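Local atomic coordinates of beta-1,4-mannanase (Aplysia kurodai, PDB entry 3VUP), a protein that probably hydrolyses beta-1,4-mannosidic linkages in mannan as an enzyme of the digestive fluid of a sea hare. Residues Phe32-Lys41 and Asp83-Asp94; Leu141-Gly150 and Gln207-Pro216. All blocks are in the same frame, centred on the assembly; numbering follows the deposited sequence. Where two conformers were deposited one is given.

Contact 1: Phe32-Lys41 and Asp83-Asp94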
loop_
_atom_site.group_PDB
_atom_site.type_symbol
_atom_site.label_atom_id
_atom_site.label_comp_id
_atom_site.label_asym_id
_atom_site.label_seq_id
_atom_site.Cartn_x
_atom_site.Cartn_y
_atom_site.Cartn_z
ATOM N N PHE A 32 -11.921 -4.168 10.980
ATOM C CA PHE A 32 -11.366 -5.495 11.234
ATOM C C PHE A 32 -11.076 -5.707 12.701
ATOM O O PHE A 32 -10.641 -4.791 13.387
ATOM C CB PHE A 32 -10.106 -5.712 10.393
ATOM C CG PHE A 32 -10.401 -5.738 8.936
ATOM C CD1 PHE A 32 -10.881 -6.894 8.344
ATOM C CD2 PHE A 32 -10.302 -4.586 8.173
ATOM C CE1 PHE A 32 -11.221 -6.914 7.016
ATOM C CE2 PHE A 32 -10.647 -4.600 6.837
ATOM C CZ PHE A 32 -11.097 -5.769 6.258
ATOM N N GLY A 33 -11.311 -6.926 13.174
ATOM C CA GLY A 33 -11.036 -7.263 14.557
ATOM C C GLY A 33 -12.164 -6.827 15.468
ATOM O O GLY A 33 -12.989 -5.995 15.093
ATOM N N ASP A 34 -12.204 -7.395 16.669
ATOM C CA ASP A 34 -13.216 -7.055 17.665
ATOM C C ASP A 34 -14.645 -7.042 17.102
ATOM O O ASP A 34 -15.463 -6.182 17.454
ATOM C CB ASP A 34 -12.867 -5.730 18.357
ATOM C CG ASP A 34 -11.601 -5.825 19.204
ATOM O OD1 ASP A 34 -11.082 -6.948 19.389
ATOM O OD2 ASP A 34 -11.134 -4.776 19.701
ATOM N N GLY A 35 -14.932 -8.009 16.232
ATOM C CA GLY A 35 -16.262 -8.187 15.672
ATOM C C GLY A 35 -16.642 -7.206 14.576
ATOM O O GLY A 35 -17.771 -7.225 14.091
ATOM N N GLN A 36 -15.705 -6.360 14.167
ATOM C CA GLN A 36 -16.031 -5.246 13.286
ATOM C C GLN A 36 -16.227 -5.641 11.826
ATOM O O GLN A 36 -16.972 -4.987 11.095
ATOM C CB GLN A 36 -14.965 -4.154 13.410
ATOM C CG GLN A 36 -14.945 -3.553 14.805
ATOM C CD GLN A 36 -13.769 -2.628 15.078
ATOM O OE1 GLN A 36 -13.942 -1.587 15.702
ATOM N NE2 GLN A 36 -12.571 -3.008 14.641
ATOM N N TRP A 37 -15.547 -6.698 11.393
ATOM C CA TRP A 37 -15.680 -7.138 10.009
ATOM C C TRP A 37 -17.082 -7.655 9.721
ATOM O O TRP A 37 -17.708 -7.262 8.735
ATOM C CB TRP A 37 -14.617 -8.177 9.647
ATOM C CG TRP A 37 -14.961 -8.964 8.420
ATOM C CD1 TRP A 37 -15.383 -10.258 8.382
ATOM C CD2 TRP A 37 -14.940 -8.509 7.057
ATOM N NE1 TRP A 37 -15.623 -10.644 7.091
ATOM C CE2 TRP A 37 -15.355 -9.592 6.254
ATOM C CE3 TRP A 37 -14.606 -7.300 6.438
ATOM C CZ2 TRP A 37 -15.446 -9.504 4.868
ATOM C CZ3 TRP A 37 -14.698 -7.216 5.055
ATOM C CH2 TRP A 37 -15.116 -8.311 4.289
ATOM N N GLN A 38 -17.592 -8.522 10.585
ATOM C CA GLN A 38 -18.932 -9.040 10.350
ATOM C C GLN A 38 -19.977 -7.920 10.396
ATOM O O GLN A 38 -20.988 -7.988 9.697
ATOM C CB GLN A 38 -19.270 -10.179 11.315
ATOM C CG GLN A 38 -18.457 -11.452 11.085
ATOM C CD GLN A 38 -18.664 -12.071 9.706
ATOM O OE1 GLN A 38 -19.704 -11.883 9.068
ATOM N NE2 GLN A 38 -17.669 -12.822 9.247
ATOM N N ARG A 39 -19.721 -6.883 11.193
ATOM C CA ARG A 39 -20.630 -5.745 11.255
ATOM C C ARG A 39 -20.602 -4.902 9.983
ATOM O O ARG A 39 -21.626 -4.342 9.583
ATOM C CB ARG A 39 -20.341 -4.880 12.481
ATOM C CG ARG A 39 -20.800 -5.514 13.786
ATOM C CD ARG A 39 -20.713 -4.539 14.949
ATOM N NE ARG A 39 -19.336 -4.318 15.378
ATOM C CZ ARG A 39 -18.719 -5.045 16.303
ATOM N NH1 ARG A 39 -19.359 -6.044 16.899
ATOM N NH2 ARG A 39 -17.465 -4.776 16.634
ATOM N N ASN A 40 -19.441 -4.821 9.339
ATOM C CA ASN A 40 -19.280 -3.997 8.135
ATOM C C ASN A 40 -19.384 -4.764 6.817
ATOM O O ASN A 40 -19.435 -4.153 5.747
ATOM C CB ASN A 40 -17.934 -3.261 8.152
ATOM C CG ASN A 40 -17.911 -2.058 9.091
ATOM O OD1 ASN A 40 -18.193 -0.930 8.685
ATOM N ND2 ASN A 40 -17.520 -2.291 10.338
ATOM N N LYS A 41 -19.396 -6.091 6.894
ATOM C CA LYS A 41 -19.355 -6.932 5.698
ATOM C C LYS A 41 -20.501 -6.654 4.720
ATOM O O LYS A 41 -20.302 -6.673 3.503
ATOM C CB LYS A 41 -19.329 -8.412 6.086
ATOM C CG LYS A 41 -19.268 -9.364 4.902
ATOM C CD LYS A 41 -19.151 -10.807 5.361
ATOM C CE LYS A 41 -19.027 -11.758 4.182
ATOM N NZ LYS A 41 -18.857 -13.164 4.644
ATOM N N ASP A 83 -6.100 -8.633 17.997
ATOM C CA ASP A 83 -7.214 -7.845 18.508
ATOM C C ASP A 83 -7.478 -8.318 19.939
ATOM O O ASP A 83 -6.674 -9.068 20.505
ATOM C CB ASP A 83 -8.475 -7.957 17.622
ATOM C CG ASP A 83 -9.183 -9.309 17.722
ATOM O OD1 ASP A 83 -10.242 -9.456 17.072
ATOM O OD2 ASP A 83 -8.698 -10.219 18.431
ATOM N N LYS A 84 -8.603 -7.901 20.515
ATOM C CA LYS A 84 -8.985 -8.355 21.854
ATOM C C LYS A 84 -10.027 -9.461 21.831
ATOM O O LYS A 84 -9.951 -10.406 22.607
ATOM C CB LYS A 84 -9.505 -7.190 22.692
ATOM C CG LYS A 84 -8.410 -6.326 23.262
ATOM C CD LYS A 84 -8.939 -5.253 24.202
ATOM C CE LYS A 84 -9.845 -4.272 23.478
ATOM N NZ LYS A 84 -9.729 -2.886 24.018
ATOM N N GLN A 85 -11.013 -9.343 20.950
ATOM C CA GLN A 85 -12.154 -10.249 20.996
ATOM C C GLN A 85 -11.963 -11.535 20.207
ATOM O O GLN A 85 -12.844 -12.388 20.195
ATOM C CB GLN A 85 -13.434 -9.538 20.565
ATOM C CG GLN A 85 -13.704 -8.253 21.335
ATOM C CD GLN A 85 -13.659 -8.444 22.841
ATOM O OE1 GLN A 85 -14.068 -9.481 23.362
ATOM N NE2 GLN A 85 -13.154 -7.439 23.547
ATOM N N GLY A 86 -10.820 -11.679 19.547
ATOM C CA GLY A 86 -10.506 -12.931 18.885
ATOM C C GLY A 86 -11.235 -13.156 17.572
ATOM O O GLY A 86 -11.516 -14.299 17.211
ATOM N N THR A 87 -11.558 -12.080 16.857
ATOM C CA THR A 87 -12.155 -12.237 15.527
ATOM C C THR A 87 -11.199 -11.915 14.380
ATOM O O THR A 87 -11.459 -12.301 13.236
ATOM C CB THR A 87 -13.448 -11.404 15.331
ATOM O OG1 THR A 87 -13.127 -10.018 15.167
ATOM C CG2 THR A 87 -14.385 -11.566 16.510
ATOM N N MET A 88 -10.103 -11.222 14.676
ATOM C CA MET A 88 -9.228 -10.681 13.635
ATOM C C MET A 88 -8.742 -11.715 12.625
ATOM O O MET A 88 -8.743 -11.448 11.430
ATOM C CB MET A 88 -8.044 -9.957 14.274
ATOM C CG MET A 88 -7.111 -9.277 13.286
ATOM S SD MET A 88 -7.964 -8.054 12.276
ATOM C CE MET A 88 -6.558 -7.116 11.680
ATOM N N LEU A 89 -8.295 -12.876 13.095
ATOM C CA LEU A 89 -7.781 -13.880 12.174
ATOM C C LEU A 89 -8.900 -14.361 11.248
ATOM O O LEU A 89 -8.733 -14.392 10.032
ATOM C CB LEU A 89 -7.135 -15.043 12.931
ATOM C CG LEU A 89 -5.994 -14.652 13.877
ATOM C CD1 LEU A 89 -5.409 -15.897 14.512
ATOM C CD2 LEU A 89 -4.916 -13.854 13.163
ATOM N N ASP A 90 -10.047 -14.711 11.825
ATOM C CA ASP A 90 -11.217 -15.081 11.032
ATOM C C ASP A 90 -11.621 -13.968 10.064
ATOM O O ASP A 90 -12.014 -14.235 8.926
ATOM C CB ASP A 90 -12.416 -15.403 11.936
ATOM C CG ASP A 90 -12.248 -16.694 12.725
ATOM O OD1 ASP A 90 -11.472 -17.577 12.306
ATOM O OD2 ASP A 90 -12.917 -16.826 13.771
ATOM N N ASP A 91 -11.546 -12.723 10.529
ATOM C CA ASP A 91 -11.947 -11.579 9.722
ATOM C C ASP A 91 -11.072 -11.455 8.481
ATOM O O ASP A 91 -11.570 -11.229 7.373
ATOM C CB ASP A 91 -11.846 -10.282 10.527
ATOM C CG ASP A 91 -12.834 -10.212 11.684
ATOM O OD1 ASP A 91 -13.839 -10.964 11.700
ATOM O OD2 ASP A 91 -12.594 -9.369 12.580
ATOM N N MET A 92 -9.766 -11.595 8.665
ATOM C CA MET A 92 -8.853 -11.455 7.540
ATOM C C MET A 92 -9.046 -12.592 6.534
ATOM O O MET A 92 -9.030 -12.364 5.320
ATOM C CB MET A 92 -7.406 -11.360 8.022
ATOM C CG MET A 92 -7.118 -10.097 8.845
ATOM S SD MET A 92 -7.411 -8.542 7.958
ATOM C CE MET A 92 -6.155 -8.622 6.679
ATOM N N LYS A 93 -9.271 -13.807 7.028
ATOM C CA LYS A 93 -9.551 -14.921 6.135
ATOM C C LYS A 93 -10.864 -14.709 5.385
ATOM O O LYS A 93 -10.937 -14.939 4.182
ATOM C CB LYS A 93 -9.568 -16.254 6.888
ATOM C CG LYS A 93 -10.087 -17.409 6.030
ATOM C CD LYS A 93 -9.501 -18.754 6.412
ATOM C CE LYS A 93 -9.768 -19.782 5.316
ATOM N NZ LYS A 93 -11.218 -19.895 4.980
ATOM N N ASP A 94 -11.894 -14.255 6.093
ATOM C CA ASP A 94 -13.186 -14.047 5.461
ATOM C C ASP A 94 -13.150 -12.918 4.434
ATOM O O ASP A 94 -13.825 -12.988 3.404
ATOM C CB ASP A 94 -14.274 -13.801 6.505
ATOM C CG ASP A 94 -15.662 -14.031 5.951
ATOM O OD1 ASP A 94 -15.891 -15.096 5.340
ATOM O OD2 ASP A 94 -16.522 -13.145 6.114
HETATM O O HOH W 1 -12.617 -4.732 22.073
HETATM O O HOH W 2 -15.988 -9.571 12.754
HETATM O O HOH W 3 -15.259 -13.156 10.805
#
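Gly33 and Asp34 give backbone amides to Asp91 and Asp83, in and before the first turn of helix 88-101. Asp91 OD2 takes Gly33 N on its anti lone pair (2.8 Å) and the hydroxyl of Thr87 on the syn side, tilted out of the carboxylate plane. Thr87 OG1 in turn accepts from Gly35 N. Asp83 OD1 receives Asp34 N nearly straight (2.9 Å, 172°) and accepts from Thr87 N and Met88 N, while OD2 takes Gly86 N in an Asx motif. With an alanine here, all four amides would probably lose their acceptor, and the turn could shift. Phe32 CB packs on Met88 SD (3.7 Å), and Met92 SD meets the ring obliquely. Asp94 OD2 holds both Trp37 NE1, in the ring plane on its anti lone pair (2.8 Å), and Lys41 NZ, a salt bridge on the syn side. The contact loosens toward solvent at Gln38, Lys84 and Gln85, though Asp34 OD1 still binds the last two amides. Waters join Asp91 OD1 to Gln38 N and NE2; another links Gln85 NE2 and, weakly, Asp34 OD2. The segments, 36° apart, belong to neighbouring outer helices of a TIM barrel, the first entered through the type I' turn Gly33-Gln36.

Contact 2: Leu141-Gly150 and Gln207-Pro216. With SO4 (sulfate ion), chain H.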
loop_
_atom_site.group_PDB
_atom_site.type_symbol
_atom_site.label_atom_id
_atom_site.label_comp_id
_atom_site.label_asym_id
_atom_site.label_seq_id
_atom_site.Cartn_x
_atom_site.Cartn_y
_atom_site.Cartn_z
ATOM N N LEU A 141 1.409 -9.576 13.660
ATOM C CA LEU A 141 1.663 -9.685 12.223
ATOM C C LEU A 141 1.881 -11.127 11.777
ATOM O O LEU A 141 1.222 -11.599 10.846
ATOM C CB LEU A 141 2.848 -8.811 11.811
ATOM C CG LEU A 141 3.171 -8.820 10.315
ATOM C CD1 LEU A 141 2.003 -8.321 9.468
ATOM C CD2 LEU A 141 4.401 -7.972 10.068
ATOM N N LYS A 142 2.810 -11.825 12.424
ATOM C CA LYS A 142 3.048 -13.206 12.042
ATOM C C LYS A 142 1.783 -14.079 12.176
ATOM O O LYS A 142 1.473 -14.842 11.262
ATOM C CB LYS A 142 4.276 -13.803 12.747
ATOM C CG LYS A 142 5.610 -13.226 12.258
ATOM C CD LYS A 142 6.776 -13.805 13.041
ATOM C CE LYS A 142 8.119 -13.364 12.495
ATOM N NZ LYS A 142 9.222 -14.119 13.149
ATOM N N PRO A 143 1.032 -13.964 13.292
ATOM C CA PRO A 143 -0.205 -14.756 13.338
ATOM C C PRO A 143 -1.191 -14.450 12.207
ATOM O O PRO A 143 -1.793 -15.371 11.655
ATOM C CB PRO A 143 -0.793 -14.385 14.701
ATOM C CG PRO A 143 0.427 -14.121 15.544
ATOM C CD PRO A 143 1.385 -13.426 14.621
ATOM N N ILE A 144 -1.342 -13.180 11.852
ATOM C CA ILE A 144 -2.235 -12.820 10.755
ATOM C C ILE A 144 -1.750 -13.404 9.424
ATOM O O ILE A 144 -2.512 -14.048 8.695
ATOM C CB ILE A 144 -2.401 -11.289 10.642
ATOM C CG1 ILE A 144 -3.184 -10.746 11.846
ATOM C CG2 ILE A 144 -3.082 -10.928 9.325
ATOM C CD1 ILE A 144 -3.099 -9.240 11.993
ATOM N N VAL A 145 -0.477 -13.178 9.119
ATOM C CA VAL A 145 0.105 -13.628 7.862
ATOM C C VAL A 145 0.053 -15.145 7.749
ATOM O O VAL A 145 -0.266 -15.692 6.689
ATOM C CB VAL A 145 1.550 -13.106 7.732
ATOM C CG1 VAL A 145 2.277 -13.765 6.568
ATOM C CG2 VAL A 145 1.546 -11.590 7.580
ATOM N N ASN A 146 0.359 -15.825 8.848
ATOM C CA ASN A 146 0.303 -17.277 8.856
ATOM C C ASN A 146 -1.108 -17.798 8.621
ATOM O O ASN A 146 -1.309 -18.785 7.915
ATOM C CB ASN A 146 0.837 -17.826 10.172
ATOM C CG ASN A 146 0.810 -19.332 10.212
ATOM O OD1 ASN A 146 1.554 -19.995 9.485
ATOM N ND2 ASN A 146 -0.053 -19.886 11.051
ATOM N N HIS A 147 -2.089 -17.129 9.213
ATOM C CA HIS A 147 -3.466 -17.597 9.142
ATOM C C HIS A 147 -4.004 -17.586 7.709
ATOM O O HIS A 147 -4.820 -18.429 7.341
ATOM C CB HIS A 147 -4.360 -16.742 10.030
ATOM C CG HIS A 147 -5.737 -17.293 10.194
ATOM N ND1 HIS A 147 -6.006 -18.385 10.987
ATOM C CD2 HIS A 147 -6.920 -16.915 9.655
ATOM C CE1 HIS A 147 -7.300 -18.650 10.939
ATOM N NE2 HIS A 147 -7.876 -17.776 10.134
ATOM N N VAL A 148 -3.552 -16.624 6.909
ATOM C CA VAL A 148 -4.005 -16.496 5.525
ATOM C C VAL A 148 -2.912 -16.867 4.528
ATOM O O VAL A 148 -3.014 -16.540 3.343
ATOM C CB VAL A 148 -4.545 -15.076 5.222
ATOM C CG1 VAL A 148 -5.718 -14.754 6.146
ATOM C CG2 VAL A 148 -3.439 -14.013 5.325
ATOM N N LYS A 149 -1.890 -17.577 4.998
ATOM C CA LYS A 149 -0.740 -17.977 4.184
ATOM C C LYS A 149 -1.194 -18.605 2.871
ATOM O O LYS A 149 -2.002 -19.535 2.894
ATOM C CB LYS A 149 0.111 -18.989 4.965
ATOM C CG LYS A 149 1.373 -19.466 4.258
ATOM C CD LYS A 149 2.086 -20.533 5.085
ATOM C CE LYS A 149 3.312 -21.072 4.361
ATOM N NZ LYS A 149 3.867 -22.292 5.015
ATOM N N GLY A 150 -0.680 -18.118 1.749
ATOM C CA GLY A 150 -0.959 -18.713 0.464
ATOM C C GLY A 150 -2.311 -18.413 -0.145
ATOM O O GLY A 150 -2.596 -18.926 -1.221
ATOM N N GLN A 207 9.094 -5.678 9.171
ATOM C CA GLN A 207 7.785 -6.214 8.825
ATOM C C GLN A 207 7.816 -6.994 7.514
ATOM O O GLN A 207 7.219 -8.065 7.410
ATOM C CB GLN A 207 6.732 -5.113 8.797
ATOM C CG GLN A 207 6.441 -4.513 10.162
ATOM C CD GLN A 207 5.437 -3.391 10.061
ATOM O OE1 GLN A 207 4.234 -3.615 10.159
ATOM N NE2 GLN A 207 5.921 -2.180 9.825
ATOM N N ALA A 208 8.498 -6.458 6.509
ATOM C CA ALA A 208 8.594 -7.164 5.242
ATOM C C ALA A 208 9.256 -8.530 5.417
ATOM O O ALA A 208 8.815 -9.514 4.835
ATOM C CB ALA A 208 9.337 -6.326 4.212
ATOM N N ASP A 209 10.305 -8.580 6.234
ATOM C CA ASP A 209 11.017 -9.829 6.461
ATOM C C ASP A 209 10.138 -10.822 7.212
ATOM O O ASP A 209 10.111 -12.009 6.889
ATOM C CB ASP A 209 12.320 -9.582 7.217
ATOM C CG ASP A 209 13.141 -10.847 7.397
ATOM O OD1 ASP A 209 13.919 -11.205 6.485
ATOM O OD2 ASP A 209 13.021 -11.473 8.470
ATOM N N ALA A 210 9.397 -10.335 8.200
ATOM C CA ALA A 210 8.493 -11.197 8.948
ATOM C C ALA A 210 7.434 -11.808 8.035
ATOM O O ALA A 210 7.131 -13.000 8.129
ATOM C CB ALA A 210 7.838 -10.419 10.074
ATOM N N ILE A 211 6.873 -10.992 7.150
ATOM C CA ILE A 211 5.868 -11.481 6.216
ATOM C C ILE A 211 6.428 -12.592 5.328
ATOM O O ILE A 211 5.829 -13.657 5.191
ATOM C CB ILE A 211 5.283 -10.333 5.370
ATOM C CG1 ILE A 211 4.448 -9.401 6.254
ATOM C CG2 ILE A 211 4.452 -10.879 4.203
ATOM C CD1 ILE A 211 4.088 -8.108 5.595
ATOM N N LYS A 212 7.593 -12.348 4.741
ATOM C CA LYS A 212 8.160 -13.304 3.796
ATOM C C LYS A 212 8.935 -14.469 4.422
ATOM O O LYS A 212 9.390 -15.371 3.716
ATOM C CB LYS A 212 8.924 -12.594 2.687
ATOM C CG LYS A 212 7.960 -11.899 1.731
ATOM C CD LYS A 212 8.649 -11.236 0.548
ATOM C CE LYS A 212 9.284 -9.913 0.940
ATOM N NZ LYS A 212 9.895 -9.245 -0.237
ATOM N N THR A 213 9.080 -14.453 5.741
ATOM C CA THR A 213 9.530 -15.632 6.473
ATOM C C THR A 213 8.322 -16.527 6.748
ATOM O O THR A 213 8.391 -17.747 6.658
ATOM C CB THR A 213 10.187 -15.269 7.831
ATOM O OG1 THR A 213 11.282 -14.374 7.626
ATOM C CG2 THR A 213 10.704 -16.515 8.530
ATOM N N THR A 214 7.202 -15.895 7.074
ATOM C CA THR A 214 5.992 -16.604 7.471
ATOM C C THR A 214 5.206 -17.130 6.269
ATOM O O THR A 214 4.703 -18.257 6.291
ATOM C CB THR A 214 5.131 -15.680 8.341
ATOM O OG1 THR A 214 5.893 -15.268 9.479
ATOM C CG2 THR A 214 3.880 -16.382 8.814
ATOM N N ASP A 215 5.106 -16.305 5.231
ATOM C CA ASP A 215 4.489 -16.695 3.967
ATOM C C ASP A 215 5.455 -16.298 2.856
ATOM O O ASP A 215 5.365 -15.195 2.306
ATOM C CB ASP A 215 3.144 -15.996 3.770
ATOM C CG ASP A 215 2.435 -16.434 2.494
ATOM O OD1 ASP A 215 2.998 -17.262 1.736
ATOM O OD2 ASP A 215 1.310 -15.942 2.240
ATOM N N PRO A 216 6.410 -17.189 2.545
ATOM C CA PRO A 216 7.478 -16.823 1.611
ATOM C C PRO A 216 7.002 -16.440 0.216
ATOM O O PRO A 216 7.728 -15.741 -0.483
ATOM C CB PRO A 216 8.337 -18.081 1.549
ATOM C CG PRO A 216 8.059 -18.810 2.791
ATOM C CD PRO A 216 6.653 -18.495 3.183
HETATM S S SO4 H . 12.530 -12.551 13.793
HETATM O O1 SO4 H . 11.809 -11.559 14.588
HETATM O O2 SO4 H . 13.615 -11.913 13.034
HETATM O O3 SO4 H . 13.103 -13.569 14.668
HETATM O O4 SO4 H . 11.594 -13.191 12.870
HETATM O O HOH W 4 0.174 -13.918 3.941
HETATM O O HOH W 5 4.059 -20.005 8.352
#
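Val145 of helix 130-147 sets its two methyls on different partners at the end of helix 197-214 and just beyond it. CG1 lies anti to the backbone N (chi1 169°) and reaches Asp215 CB at 3.7 Å and Thr214 CG2. CG2, the other branch, meets Ile211 CG1 at 3.9 Å, the two side chains crossing at about a right angle. One turn earlier, Leu141 lays CD2 against Gln207 CB and Ile211 CG1. Gln207 OE1 accepts from Trp111 NE1 instead. Thr214 CG2 lies opposite the backbone N, with OG1 beside it (chi1 -58°), which turns the methyl to Asn146 CB (3.6 Å) and the hydroxyl to Lys142 CG (3.5 Å). The segments cross at -37° with their axes 9.2 Å apart. This is the packing of two outer helices on the (beta/alpha)8 barrel, and Ile211 also touches strands 157-161 and 220-224 beneath them. Lys142 is extended beyond CG. Its CE passes Ala210 CB at 3.8 Å, and NZ ends on sulfate O4 (2.6 Å), an ion probably from the crystallisation liquor and also bound by Gln134 and Lys251. Past the helix ends, Asp215 OD2 accepts Gly150 N from above the carboxylate plane, in a bond of 3.0 Å. Asp215 OD1 makes a salt bridge with Arg1. Lys149 runs its extended chain across Asp215. A water spans Asn146 OD1 and Thr214 O.

Both contacts join outer helices of the same barrel, and both are partly buried, with contact 1 farther from the centre of the chain. Contact 1 pairs helix 36-53 with helix 88-101. Contact 2 pairs helix 130-147 with helix 197-214. Their centres are 18 Å apart. The chemistry differs. Contact 1 is mostly polar, with aspartates binding loop amides, an indole and a lysine. Contact 2 is mostly aliphatic between its helices, and its one direct hydrogen bond lies beyond the helix ends. The two meet where helix 88-101 packs on helix 130-147: Leu89 touches Ile144 and His147, and the backbone N of Lys93 meets Val148 CG1.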